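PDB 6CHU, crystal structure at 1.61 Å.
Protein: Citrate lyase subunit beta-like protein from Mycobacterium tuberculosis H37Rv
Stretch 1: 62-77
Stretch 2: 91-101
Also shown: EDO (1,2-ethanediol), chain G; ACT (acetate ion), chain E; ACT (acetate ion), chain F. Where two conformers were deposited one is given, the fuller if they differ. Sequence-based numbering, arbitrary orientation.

Stretch 1 62-77: TPLDPERTVVRINAGG
Stretch 2, residues 91-101: TAYTTVMLPKA

Three backbone hydrogen bonds join the two stretches: Met97 N to Val71 O (2.8 Å), Ile73 N to Met97 O (3.1 Å) and Val71 N to Thr95 O (3.2 Å). Strands 69-72 and 95-98 run parallel in register, Val71 beside Val96 (CA-CA 4.8 Å) and Arg72 beside Met97 (CA-CA 4.3 Å), their axes 38° apart. The phi/psi angles are extended (Val71 -114/120, Val96 -117/154, Met97 -107/125), and Val71 bonds to the residues on either side of Val96, Thr95 and Met97, as parallel strands do. Before the strands, Leu64 N donates to Tyr93 OH (2.9 Å, 171°); the hydroxyl donates to water 1 (OH to O 2.6 Å), which donates to Thr62 O (2.7 Å). Water 3 links Thr94 N (3.0 Å) to Thr69 O (2.7 Å). The type I turn Asp65-Arg68 is closed by Arg68 N to Asp65 O (3.0 Å).

Tyr93 (m, chi2 -58°) lays its ring obliquely against Val71 (t), CD2 to CG2 3.7 Å, and Pro66, CD1 to CB 4.1 Å. Val71 and Val96 (m) share one sheet face; Val96 CG1 meets Ile73 (p, t) CG2 at 4.0 Å. On the other, Arg72 (t, t, p, chi4 167°) passes CD 3.8 Å from SD of Met97 (t, t, m); its NH1 and NH2 bind separate acetates, at OXT (2.9 and 2.7 Å). Beyond, Pro99, which lacks an amide hydrogen, sets CD 3.0 Å from Ile73 O.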

# COMPACT_ATOMS: atom_id res chain seq x y z
N THR A 62 -27.22 -3.87 -32.27
CA THR A 62 -27.23 -2.42 -32.15
C THR A 62 -25.80 -1.94 -31.93
O THR A 62 -25.38 -1.69 -30.80
CB THR A 62 -28.16 -1.98 -31.01
OG1 THR A 62 -29.46 -2.53 -31.23
CG2 THR A 62 -28.27 -0.46 -30.95
N PRO A 63 -25.02 -1.82 -33.01
CA PRO A 63 -23.60 -1.51 -32.85
C PRO A 63 -23.35 -0.04 -32.53
O PRO A 63 -24.08 0.86 -32.97
CB PRO A 63 -23.01 -1.87 -34.23
CG PRO A 63 -24.15 -1.71 -35.16
CD PRO A 63 -25.39 -2.09 -34.41
N LEU A 64 -22.31 0.19 -31.75
CA LEU A 64 -21.75 1.51 -31.47
C LEU A 64 -20.37 1.60 -32.11
O LEU A 64 -19.83 0.61 -32.61
CB LEU A 64 -21.68 1.78 -29.96
CG LEU A 64 -22.98 2.01 -29.20
CD1 LEU A 64 -22.70 2.35 -27.74
CD2 LEU A 64 -23.79 3.12 -29.87
N ASP A 65 -19.81 2.81 -32.11
CA ASP A 65 -18.49 3.05 -32.70
C ASP A 65 -17.43 2.25 -31.94
O ASP A 65 -17.18 2.52 -30.76
CB ASP A 65 -18.16 4.55 -32.66
CG ASP A 65 -16.83 4.89 -33.31
OD1 ASP A 65 -16.09 3.99 -33.74
OD2 ASP A 65 -16.53 6.10 -33.40
N PRO A 66 -16.79 1.26 -32.57
CA PRO A 66 -15.79 0.46 -31.85
C PRO A 66 -14.54 1.23 -31.47
O PRO A 66 -13.79 0.75 -30.62
CB PRO A 66 -15.47 -0.68 -32.84
CG PRO A 66 -15.76 -0.11 -34.16
CD PRO A 66 -16.93 0.83 -33.98
N GLU A 67 -14.30 2.42 -32.05
CA GLU A 67 -13.20 3.26 -31.58
C GLU A 67 -13.48 3.89 -30.22
O GLU A 67 -12.55 4.40 -29.58
CB GLU A 67 -12.91 4.37 -32.60
CG GLU A 67 -12.63 3.88 -34.01
CD GLU A 67 -11.47 2.90 -34.07
OE1 GLU A 67 -10.54 3.02 -33.25
OE2 GLU A 67 -11.49 2.01 -34.95
N ARG A 68 -14.73 3.85 -29.75
CA ARG A 68 -15.12 4.55 -28.53
C ARG A 68 -16.01 3.69 -27.65
O ARG A 68 -16.73 4.23 -26.80
CB ARG A 68 -15.83 5.86 -28.88
CG ARG A 68 -14.94 6.89 -29.54
CD ARG A 68 -13.82 7.31 -28.60
NE ARG A 68 -13.08 8.47 -29.11
CZ ARG A 68 -11.90 8.39 -29.73
NH1 ARG A 68 -11.33 7.21 -29.92
NH2 ARG A 68 -11.31 9.49 -30.17
N THR A 69 -15.97 2.37 -27.82
CA THR A 69 -16.82 1.46 -27.07
C THR A 69 -16.02 0.25 -26.63
O THR A 69 -15.28 -0.34 -27.43
CB THR A 69 -18.04 1.01 -27.89
OG1 THR A 69 -18.65 2.16 -28.48
CG2 THR A 69 -19.07 0.33 -26.99
N VAL A 70 -16.20 -0.13 -25.36
CA VAL A 70 -15.58 -1.27 -24.69
C VAL A 70 -16.70 -2.16 -24.15
O VAL A 70 -17.78 -1.66 -23.80
CB VAL A 70 -14.65 -0.79 -23.54
CG1 VAL A 70 -14.15 -1.96 -22.68
CG2 VAL A 70 -13.47 -0.01 -24.11
N VAL A 71 -16.48 -3.47 -24.11
CA VAL A 71 -17.50 -4.41 -23.65
C VAL A 71 -17.02 -5.05 -22.36
O VAL A 71 -15.96 -5.69 -22.34
CB VAL A 71 -17.82 -5.48 -24.71
CG1 VAL A 71 -18.89 -6.44 -24.21
CG2 VAL A 71 -18.27 -4.81 -26.03
N ARG A 72 -17.78 -4.88 -21.27
CA ARG A 72 -17.48 -5.60 -20.04
C ARG A 72 -18.09 -6.99 -20.12
O ARG A 72 -19.32 -7.14 -20.21
CB ARG A 72 -17.96 -4.87 -18.79
CG ARG A 72 -17.55 -5.67 -17.52
CD ARG A 72 -17.60 -4.88 -16.22
NE ARG A 72 -18.97 -4.65 -15.75
CZ ARG A 72 -19.26 -4.21 -14.52
NH1 ARG A 72 -18.27 -3.98 -13.67
NH2 ARG A 72 -20.52 -4.00 -14.15
N ILE A 73 -17.22 -8.01 -20.11
CA ILE A 73 -17.65 -9.40 -20.15
C ILE A 73 -17.76 -9.90 -18.72
O ILE A 73 -17.58 -9.14 -17.76
CB ILE A 73 -16.68 -10.26 -20.98
CG1 ILE A 73 -15.28 -10.26 -20.35
CG2 ILE A 73 -16.63 -9.75 -22.42
CD1 ILE A 73 -14.21 -11.05 -21.17
N ASN A 74 -18.08 -11.18 -18.56
CA ASN A 74 -18.21 -11.78 -17.24
C ASN A 74 -16.87 -12.38 -16.80
O ASN A 74 -15.89 -12.40 -17.56
CB ASN A 74 -19.35 -12.80 -17.26
CG ASN A 74 -20.71 -12.12 -17.24
OD1 ASN A 74 -21.24 -11.82 -16.17
ND2 ASN A 74 -21.27 -11.85 -18.42
N ALA A 75 -16.82 -12.82 -15.55
CA ALA A 75 -15.53 -13.11 -14.94
C ALA A 75 -14.91 -14.39 -15.51
O ALA A 75 -15.59 -15.26 -16.07
CB ALA A 75 -15.67 -13.23 -13.41
N GLY A 76 -13.59 -14.50 -15.34
CA GLY A 76 -12.86 -15.67 -15.80
C GLY A 76 -13.43 -16.97 -15.27
O GLY A 76 -13.84 -17.05 -14.10
N GLY A 77 -13.51 -17.98 -16.13
CA GLY A 77 -13.97 -19.28 -15.72
C GLY A 77 -15.48 -19.46 -15.66
O GLY A 77 -15.94 -20.57 -15.38
N THR A 91 -19.13 -9.11 -33.71
CA THR A 91 -19.09 -7.67 -33.54
C THR A 91 -17.75 -7.13 -34.01
O THR A 91 -16.82 -7.89 -34.32
CB THR A 91 -19.30 -7.25 -32.08
OG1 THR A 91 -18.14 -7.61 -31.31
CG2 THR A 91 -20.53 -7.93 -31.49
N ALA A 92 -17.64 -5.81 -34.05
CA ALA A 92 -16.39 -5.16 -34.42
C ALA A 92 -15.60 -4.69 -33.22
O ALA A 92 -14.60 -4.00 -33.38
CB ALA A 92 -16.67 -3.99 -35.36
N TYR A 93 -16.03 -5.06 -32.01
CA TYR A 93 -15.33 -4.61 -30.81
C TYR A 93 -14.03 -5.37 -30.65
O TYR A 93 -13.92 -6.54 -31.01
CB TYR A 93 -16.22 -4.78 -29.58
CG TYR A 93 -17.54 -4.05 -29.73
CD1 TYR A 93 -17.56 -2.68 -29.96
CD2 TYR A 93 -18.75 -4.72 -29.68
CE1 TYR A 93 -18.76 -1.99 -30.12
CE2 TYR A 93 -19.95 -4.05 -29.83
CZ TYR A 93 -19.95 -2.69 -30.05
OH TYR A 93 -21.14 -2.01 -30.21
N THR A 94 -13.02 -4.66 -30.16
CA THR A 94 -11.68 -5.21 -29.97
C THR A 94 -11.24 -5.23 -28.52
O THR A 94 -10.26 -5.93 -28.20
CB THR A 94 -10.64 -4.38 -30.74
OG1 THR A 94 -10.62 -3.06 -30.18
CG2 THR A 94 -10.98 -4.30 -32.21
N THR A 95 -11.91 -4.50 -27.64
CA THR A 95 -11.42 -4.26 -26.28
C THR A 95 -12.49 -4.69 -25.29
O THR A 95 -13.65 -4.28 -25.40
CB THR A 95 -11.06 -2.78 -26.10
OG1 THR A 95 -10.07 -2.42 -27.07
CG2 THR A 95 -10.51 -2.51 -24.69
N VAL A 96 -12.10 -5.54 -24.34
CA VAL A 96 -13.01 -6.02 -23.31
C VAL A 96 -12.53 -5.56 -21.94
O VAL A 96 -11.33 -5.34 -21.71
CB VAL A 96 -13.17 -7.56 -23.34
CG1 VAL A 96 -13.81 -8.01 -24.66
CG2 VAL A 96 -11.82 -8.25 -23.12
N MET A 97 -13.48 -5.44 -21.03
CA MET A 97 -13.20 -5.17 -19.62
C MET A 97 -13.47 -6.46 -18.85
O MET A 97 -14.57 -7.03 -18.95
CB MET A 97 -14.07 -4.03 -19.10
CG MET A 97 -13.85 -3.75 -17.61
SD MET A 97 -14.85 -2.35 -17.02
CE MET A 97 -14.00 -0.97 -17.78
N LEU A 98 -12.47 -6.92 -18.10
CA LEU A 98 -12.54 -8.17 -17.37
C LEU A 98 -12.82 -7.90 -15.90
O LEU A 98 -11.93 -7.40 -15.20
CB LEU A 98 -11.24 -8.95 -17.52
CG LEU A 98 -11.15 -10.23 -16.68
CD1 LEU A 98 -12.10 -11.28 -17.17
CD2 LEU A 98 -9.70 -10.75 -16.64
N PRO A 99 -14.00 -8.21 -15.38
CA PRO A 99 -14.28 -7.98 -13.96
C PRO A 99 -13.65 -9.08 -13.12
O PRO A 99 -13.34 -10.18 -13.60
CB PRO A 99 -15.81 -8.03 -13.89
CG PRO A 99 -16.15 -9.08 -14.92
CD PRO A 99 -15.14 -8.88 -16.05
N LYS A 100 -13.50 -8.78 -11.83
CA LYS A 100 -12.86 -9.69 -10.89
C LYS A 100 -11.55 -10.23 -11.46
O LYS A 100 -11.21 -11.41 -11.30
CB LYS A 100 -13.79 -10.85 -10.49
CG LYS A 100 -14.94 -10.46 -9.51
CD LYS A 100 -16.12 -9.79 -10.24
CE LYS A 100 -17.21 -9.35 -9.24
NZ LYS A 100 -18.45 -8.89 -9.95
N ALA A 101 -10.80 -9.36 -12.13
CA ALA A 101 -9.53 -9.80 -12.72
C ALA A 101 -8.56 -10.20 -11.61
O ALA A 101 -8.29 -9.42 -10.70
CB ALA A 101 -8.93 -8.69 -13.58
C1 EDO G . -14.34 -10.17 -32.08
O1 EDO G . -14.64 -8.82 -32.48
C2 EDO G . -14.20 -10.21 -30.56
O2 EDO G . -13.62 -11.46 -30.18
C ACT E . -21.62 -1.82 -11.72
O ACT E . -21.85 -1.09 -10.72
OXT ACT E . -21.10 -2.96 -11.74
CH3 ACT E . -22.07 -1.23 -13.11
C ACT F . -17.38 -2.08 -10.70
O ACT F . -16.74 -1.63 -9.71
OXT ACT F . -17.75 -3.28 -10.93
CH3 ACT F . -17.77 -1.04 -11.78
O HOH W 1 -23.45 -3.14 -29.63
O HOH W 2 -12.05 -1.25 -31.47
O HOH W 3 -13.75 -2.12 -28.68
O HOH W 4 -12.02 -12.60 -13.98